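Side-chain contact in cyclic pyranopterin monophosphate synthase 2 (Mycobacterium tuberculosis, PDB 4FDF), which probably converts (8S)-3',8-cyclo-7,8-dihydroguanosine 5'-triphosphate to cyclic pyranopterin monophosphate, with release of diphosphate, during molybdenum cofactor biosynthesis: residues 49-52 / 53-57. Sequence-based numbering, arbitrary orientation.
Sequences AQVV and ALIST
Val51 and Ile55, one turn apart on the short helix 49-57, meet through their methyl groups: CG1 of Val51 lies 3.9 Å from CD1 of Ile55, the two side chains crossing at a slant. Val51 is the buried residue of this helix, and its CG1 stands anti to the backbone N (chi1 165°), which sets that methyl on the side of the following turn. Ile55 CG1 lies ahead of Val51 O, 3.4 Å away, and Ile55 CD1 comes over one face of the carbonyl. Ile55 N donates to the same oxygen at 3.0 Å from the other side of the carbonyl plane, tilted 22° from it.

Between side chains, the adjoining flank is looser. The extended arm of Gln50 merely grazes Leu54, Gln50 NE2 being 4.4 Å from Leu54 CD1. The backbone bond here is nonetheless well formed, Leu54 N meeting Gln50 O in a nearly straight line (168°). Ala49, Ala53 and Ser56 form the solvent side, the two alanines joined by a backbone bond. Val52 O is gripped by Ser56 N at 3.1 Å, with weak bonds from Ser56 OG and Ile55 N.

Helix 49-57 follows strand 35-46 at the periphery, the centre of the contact about 21 Å from the centre of the chain. Ser48 OG is hydrogen-bonded to Val51 N at the start of the helix; Gln50 and Leu54 touch Val142, and Val51 touches Asp143, in the loop between helix 121-139 and strand 147-156, whereas Ile55 packs on Leu60 in the connection to helix 65-83.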
loop_
_atom_site.group_PDB
_atom_site.type_symbol
_atom_site.label_atom_id
_atom_site.label_comp_id
_atom_site.label_asym_id
_atom_site.label_seq_id
_atom_site.Cartn_x
_atom_site.Cartn_y
_atom_site.Cartn_z
ATOM N N ALA B 49 13.668 3.744 -33.330
ATOM C CA ALA B 49 13.859 2.483 -34.049
ATOM C C ALA B 49 14.876 1.627 -33.317
ATOM O O ALA B 49 14.739 0.402 -33.249
ATOM C CB ALA B 49 14.316 2.737 -35.485
ATOM N N GLN B 50 15.891 2.288 -32.765
ATOM C CA GLN B 50 16.862 1.631 -31.918
ATOM C C GLN B 50 16.213 0.927 -30.722
ATOM O O GLN B 50 16.569 -0.217 -30.411
ATOM C CB GLN B 50 17.892 2.629 -31.414
ATOM C CG GLN B 50 19.178 1.950 -30.972
ATOM C CD GLN B 50 20.087 2.861 -30.198
ATOM O OE1 GLN B 50 19.867 4.076 -30.108
ATOM N NE2 GLN B 50 21.121 2.282 -29.628
ATOM N N VAL B 51 15.278 1.609 -30.058
ATOM C CA VAL B 51 14.592 1.033 -28.900
ATOM C C VAL B 51 13.764 -0.181 -29.318
ATOM O O VAL B 51 13.823 -1.222 -28.668
ATOM C CB VAL B 51 13.754 2.082 -28.116
ATOM C CG1 VAL B 51 12.768 1.406 -27.165
ATOM C CG2 VAL B 51 14.670 2.993 -27.324
ATOM N N VAL B 52 13.025 -0.051 -30.417
ATOM C CA VAL B 52 12.280 -1.165 -30.997
ATOM C C VAL B 52 13.241 -2.315 -31.303
ATOM O O VAL B 52 12.942 -3.481 -31.024
ATOM C CB VAL B 52 11.499 -0.734 -32.279
ATOM C CG1 VAL B 52 10.872 -1.942 -32.986
ATOM C CG2 VAL B 52 10.426 0.281 -31.933
ATOM N N ALA B 53 14.406 -1.975 -31.851
ATOM C CA ALA B 53 15.427 -2.967 -32.165
ATOM C C ALA B 53 15.864 -3.720 -30.909
ATOM O O ALA B 53 15.771 -4.945 -30.859
ATOM C CB ALA B 53 16.628 -2.318 -32.865
ATOM N N LEU B 54 16.299 -2.985 -29.890
ATOM C CA LEU B 54 16.761 -3.601 -28.646
ATOM C C LEU B 54 15.692 -4.450 -27.955
ATOM O O LEU B 54 16.016 -5.396 -27.228
ATOM C CB LEU B 54 17.341 -2.554 -27.695
ATOM C CG LEU B 54 18.557 -1.755 -28.190
ATOM C CD1 LEU B 54 18.923 -0.670 -27.184
ATOM C CD2 LEU B 54 19.771 -2.648 -28.493
ATOM N N ILE B 55 14.423 -4.121 -28.198
ATOM C CA ILE B 55 13.308 -4.906 -27.664
ATOM C C ILE B 55 13.167 -6.254 -28.377
ATOM O O ILE B 55 13.076 -7.289 -27.721
ATOM C CB ILE B 55 11.976 -4.106 -27.663
ATOM C CG1 ILE B 55 11.983 -3.101 -26.509
ATOM C CG2 ILE B 55 10.762 -5.040 -27.546
ATOM C CD1 ILE B 55 10.967 -1.995 -26.637
ATOM N N SER B 56 13.172 -6.242 -29.709
ATOM C CA SER B 56 13.069 -7.470 -30.498
ATOM C C SER B 56 14.265 -8.403 -30.315
ATOM O O SER B 56 14.122 -9.624 -30.385
ATOM C CB SER B 56 12.875 -7.147 -31.977
ATOM O OG SER B 56 11.698 -6.378 -32.164
ATOM N N THR B 57 15.439 -7.820 -30.079
ATOM C CA THR B 57 16.660 -8.593 -29.859
ATOM C C THR B 57 16.826 -9.038 -28.388
ATOM O O THR B 57 17.647 -9.909 -28.077
ATOM C CB THR B 57 17.918 -7.824 -30.368
ATOM O OG1 THR B 57 19.053 -8.698 -30.372
ATOM C CG2 THR B 57 18.229 -6.614 -29.504
#